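Local coordinates for YflH protein (Bacillus subtilis, PDB 3D0W) that is of unknown function, a small all-helical member of the DUF3243 family that packs as a two-chain assembly, at residues 78-81 / 82-85; 96-99 / 100-104. All coordinates share one frame; numbering follows the deposited sequence.

Contact 1. Residues 78-81 / 82-85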
loop_
_atom_site.group_PDB
_atom_site.type_symbol
_atom_site.label_atom_id
_atom_site.label_comp_id
_atom_site.label_asym_id
_atom_site.label_seq_id
_atom_site.Cartn_x
_atom_site.Cartn_y
_atom_site.Cartn_z
ATOM N N LEU A 78 -3.490 -0.966 3.474
ATOM C CA LEU A 78 -4.330 -0.080 2.680
ATOM C C LEU A 78 -5.159 0.869 3.521
ATOM O O LEU A 78 -5.235 2.064 3.221
ATOM C CB LEU A 78 -5.278 -0.866 1.773
ATOM C CG LEU A 78 -4.758 -1.267 0.399
ATOM C CD1 LEU A 78 -5.887 -1.944 -0.383
ATOM C CD2 LEU A 78 -4.258 -0.009 -0.346
ATOM N N GLN A 79 -5.792 0.343 4.562
ATOM C CA GLN A 79 -6.624 1.185 5.416
ATOM C C GLN A 79 -5.797 2.219 6.174
ATOM O O GLN A 79 -6.238 3.350 6.353
ATOM C CB GLN A 79 -7.424 0.338 6.409
ATOM C CG GLN A 79 -8.575 -0.443 5.781
ATOM C CD GLN A 79 -9.587 0.440 5.051
ATOM O OE1 GLN A 79 -9.916 1.543 5.497
ATOM N NE2 GLN A 79 -10.098 -0.057 3.931
ATOM N N GLU A 80 -4.614 1.828 6.628
ATOM C CA GLU A 80 -3.740 2.749 7.352
ATOM C C GLU A 80 -3.251 3.863 6.415
ATOM O O GLU A 80 -3.151 5.021 6.817
ATOM C CB GLU A 80 -2.550 2.002 7.949
ATOM C CG GLU A 80 -2.877 1.173 9.184
ATOM C CD GLU A 80 -3.407 2.012 10.338
ATOM O OE1 GLU A 80 -2.863 3.109 10.593
ATOM O OE2 GLU A 80 -4.365 1.571 11.000
ATOM N N LEU A 81 -2.954 3.512 5.167
ATOM C CA LEU A 81 -2.519 4.502 4.181
ATOM C C LEU A 81 -3.668 5.458 3.901
ATOM O O LEU A 81 -3.482 6.667 3.836
ATOM C CB LEU A 81 -2.095 3.815 2.868
ATOM C CG LEU A 81 -0.714 3.148 2.865
ATOM C CD1 LEU A 81 -0.520 2.296 1.592
ATOM C CD2 LEU A 81 0.356 4.235 2.935
ATOM N N TRP A 82 -4.867 4.903 3.749
ATOM C CA TRP A 82 -6.054 5.691 3.456
ATOM C C TRP A 82 -6.342 6.685 4.575
ATOM O O TRP A 82 -6.782 7.809 4.321
ATOM C CB TRP A 82 -7.259 4.752 3.288
ATOM C CG TRP A 82 -8.413 5.322 2.538
ATOM C CD1 TRP A 82 -9.628 5.677 3.045
ATOM C CD2 TRP A 82 -8.489 5.541 1.122
ATOM N NE1 TRP A 82 -10.458 6.096 2.032
ATOM C CE2 TRP A 82 -9.784 6.022 0.843
ATOM C CE3 TRP A 82 -7.584 5.376 0.064
ATOM C CZ2 TRP A 82 -10.206 6.337 -0.455
ATOM C CZ3 TRP A 82 -8.001 5.693 -1.228
ATOM C CH2 TRP A 82 -9.303 6.169 -1.473
ATOM N N SER A 83 -6.104 6.260 5.813
ATOM C CA SER A 83 -6.379 7.105 6.969
ATOM C C SER A 83 -5.479 8.340 7.083
ATOM O O SER A 83 -5.833 9.295 7.770
ATOM C CB SER A 83 -6.284 6.281 8.263
ATOM O OG SER A 83 -4.933 6.052 8.626
ATOM N N VAL A 84 -4.323 8.334 6.423
ATOM C CA VAL A 84 -3.430 9.489 6.497
ATOM C C VAL A 84 -3.341 10.241 5.174
ATOM O O VAL A 84 -2.583 11.207 5.054
ATOM C CB VAL A 84 -1.990 9.086 6.950
ATOM C CG1 VAL A 84 -2.011 8.611 8.409
ATOM C CG2 VAL A 84 -1.432 7.977 6.051
ATOM N N ALA A 85 -4.130 9.814 4.190
ATOM C CA ALA A 85 -4.118 10.437 2.864
ATOM C C ALA A 85 -5.028 11.650 2.710
ATOM O O ALA A 85 -6.138 11.662 3.240
ATOM C CB ALA A 85 -4.500 9.392 1.786
#

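Contact 2. Residues 96-99 / 100-104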
loop_
_atom_site.group_PDB
_atom_site.type_symbol
_atom_site.label_atom_id
_atom_site.label_comp_id
_atom_site.label_asym_id
_atom_site.label_seq_id
_atom_site.Cartn_x
_atom_site.Cartn_y
_atom_site.Cartn_z
ATOM N N LEU A 96 -3.403 3.785 -8.462
ATOM C CA LEU A 96 -2.292 2.836 -8.415
ATOM C C LEU A 96 -2.813 1.428 -8.136
ATOM O O LEU A 96 -2.328 0.443 -8.707
ATOM C CB LEU A 96 -1.281 3.249 -7.336
ATOM C CG LEU A 96 0.078 2.545 -7.361
ATOM C CD1 LEU A 96 0.756 2.810 -8.707
ATOM C CD2 LEU A 96 0.956 3.037 -6.220
ATOM N N LEU A 97 -3.803 1.340 -7.256
ATOM C CA LEU A 97 -4.404 0.062 -6.905
ATOM C C LEU A 97 -5.097 -0.569 -8.117
ATOM O O LEU A 97 -5.149 -1.790 -8.235
ATOM C CB LEU A 97 -5.418 0.242 -5.771
ATOM C CG LEU A 97 -5.777 -1.049 -5.029
ATOM C CD1 LEU A 97 -4.573 -1.487 -4.212
ATOM C CD2 LEU A 97 -6.987 -0.830 -4.113
ATOM N N VAL A 98 -5.653 0.254 -9.002
ATOM C CA VAL A 98 -6.307 -0.279 -10.194
ATOM C C VAL A 98 -5.240 -0.921 -11.091
ATOM O O VAL A 98 -5.466 -1.979 -11.680
ATOM C CB VAL A 98 -7.059 0.827 -10.981
ATOM C CG1 VAL A 98 -7.438 0.327 -12.385
ATOM C CG2 VAL A 98 -8.321 1.225 -10.223
ATOM N N LYS A 99 -4.082 -0.272 -11.188
ATOM C CA LYS A 99 -2.979 -0.795 -11.989
ATOM C C LYS A 99 -2.489 -2.110 -11.371
ATOM O O LYS A 99 -2.107 -3.039 -12.082
ATOM C CB LYS A 99 -1.834 0.235 -12.046
ATOM C CG LYS A 99 -2.167 1.501 -12.856
ATOM C CD LYS A 99 -1.173 2.653 -12.600
ATOM C CE LYS A 99 0.217 2.360 -13.149
ATOM N NZ LYS A 99 1.192 3.509 -13.004
ATOM N N LEU A 100 -2.496 -2.184 -10.043
ATOM C CA LEU A 100 -2.063 -3.391 -9.355
ATOM C C LEU A 100 -3.051 -4.524 -9.634
ATOM O O LEU A 100 -2.650 -5.653 -9.930
ATOM C CB LEU A 100 -1.933 -3.127 -7.851
ATOM C CG LEU A 100 -1.696 -4.288 -6.883
ATOM C CD1 LEU A 100 -1.038 -3.764 -5.626
ATOM C CD2 LEU A 100 -3.020 -4.984 -6.550
ATOM N N VAL A 101 -4.341 -4.219 -9.565
ATOM C CA VAL A 101 -5.356 -5.232 -9.829
ATOM C C VAL A 101 -5.253 -5.775 -11.261
ATOM O O VAL A 101 -5.320 -6.990 -11.478
ATOM C CB VAL A 101 -6.774 -4.672 -9.586
ATOM C CG1 VAL A 101 -7.823 -5.625 -10.145
ATOM C CG2 VAL A 101 -6.990 -4.478 -8.093
ATOM N N ASP A 102 -5.068 -4.878 -12.228
ATOM C CA ASP A 102 -4.955 -5.264 -13.634
ATOM C C ASP A 102 -3.545 -5.677 -14.067
ATOM O O ASP A 102 -3.206 -5.602 -15.248
ATOM C CB ASP A 102 -5.431 -4.115 -14.524
ATOM C CG ASP A 102 -6.932 -3.945 -14.496
ATOM O OD1 ASP A 102 -7.644 -4.877 -14.929
ATOM O OD2 ASP A 102 -7.407 -2.886 -14.043
ATOM N N LYS A 103 -2.729 -6.120 -13.120
ATOM C CA LYS A 103 -1.363 -6.526 -13.426
ATOM C C LYS A 103 -1.299 -7.943 -13.992
ATOM O O LYS A 103 -2.129 -8.789 -13.664
ATOM C CB LYS A 103 -0.505 -6.435 -12.162
ATOM C CG LYS A 103 0.969 -6.765 -12.341
ATOM C CD LYS A 103 1.664 -6.743 -10.981
ATOM C CE LYS A 103 3.138 -7.102 -11.068
ATOM N NZ LYS A 103 3.923 -6.056 -11.770
ATOM N N GLN A 104 -0.294 -8.178 -14.835
ATOM C CA GLN A 104 -0.040 -9.466 -15.487
ATOM C C GLN A 104 -1.281 -10.184 -16.011
ATOM O O GLN A 104 -1.467 -10.183 -17.245
ATOM C CB GLN A 104 0.733 -10.398 -14.545
ATOM C CG GLN A 104 -0.019 -10.808 -13.284
ATOM C CD GLN A 104 0.807 -11.697 -12.374
ATOM O OE1 GLN A 104 1.206 -12.802 -12.756
ATOM N NE2 GLN A 104 1.075 -11.216 -11.163
ATOM O OXT GLN A 104 -2.054 -10.734 -15.198
#

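Contact 1. Residues 78-81 / 82-85
Trp82 N and Ser83 N reach back four residues to Leu78 O (2.9 Å) and Gln79 O, two regular alpha-helical bonds, whereas Val84 N turns to Leu81 O, only three residues back, and meets it from well above the carbonyl plane. This is the C-terminal turn of helix 73-84, where the alpha-helical pattern tightens before the chain leaves for helix 87-101. The Glu80 carbonyl is taken by a side chain instead: Ser83 OG binds Glu80 O at 2.7 Å, the hydroxyl folding back onto the preceding turn because chi1 of 77° sets OG between its own backbone N and carbonyl carbon. Glu80 OE1 stays 4.1 Å from Ser83 OG. On the inner side, Trp82 swings its indole clear of the preceding turn, with CG anti to the backbone N (chi1 -160°), and leaves CB against the carbonyls of Leu78 and Gln79. The indole meets Leu64 and Leu93 and makes a cation-pi contact with Lys90, while Leu81 packs on Leu93 and on Leu100 of the second subunit. At the helix end one methyl of Val84 rests against two carbonyl oxygens, CG2 lying 3.3 Å from Leu81 O and 3.5 Å from Glu80 O.

Contact 2. Residues 96-99 / 100-104
Val98 and Asp102, one turn apart, run side by side and point the same way, with Val98 CG1 3.6 Å from Asp102 OD2. The same carboxylate oxygen sits 3.2 Å from Val98 O. Both are acceptors, so nothing bonds them, and the closeness would probably be mildly unfavourable. What fixes Asp102 here is its backbone: Asp102 N donates to Val98 O at 3.0 Å with a nearly straight N-H...O angle of 162°. Asp102 CG lies beside its own N, anti to the carbonyl carbon (chi1 -73°), which carries the carboxylate back toward the preceding turn. On the buried side the leucines meet through methyl groups, Leu97 CD1 to Leu100 CD1 at 4.4 Å, a loose touch, while Val101 CG2 presses closer on Leu97 O, at 3.3 Å. Leu100 N to Leu96 O and Val101 N to Leu97 O set the spacing of these side chains. This is the C-terminal end of helix 87-101: Asp102 is the first residue to leave helical backbone angles, and Lys103 N turns to Leu100 O (3.2 Å), a three-residue step. Further out, Leu97 and Val101 pack on Leu36 and Leu100 on Phe29, both of helix 23-48, while Val98 reaches Ser56 and Leu60 of helix 56-65. The two lysines turn to the other chain. Lys99 NZ forms a salt bridge with Glu89 of the second subunit, and Lys103 NZ makes a weak hydrogen bond to Ser83 OG of that subunit.

Contact 1 comes first along the chain, at the end of helix 73-84, and contact 2 follows at the end of helix 87-101, the next and last helix. Their centres lie about 18 Å apart, yet the segments touch where Leu78 CD1 meets Leu97 CD2 at 4.0 Å, one of the points at which these consecutive helices pack together. Helix 56-65 lies against both contacts, and helix 23-48 of the same chain covers contact 2. Across the dimer the two are partners: residues 80-85 of one subunit meet residues 96-103 of the other, with Glu80 against Lys103 and Ala85 against Leu96. Each helix end thus serves both its own fold and the subunit interface.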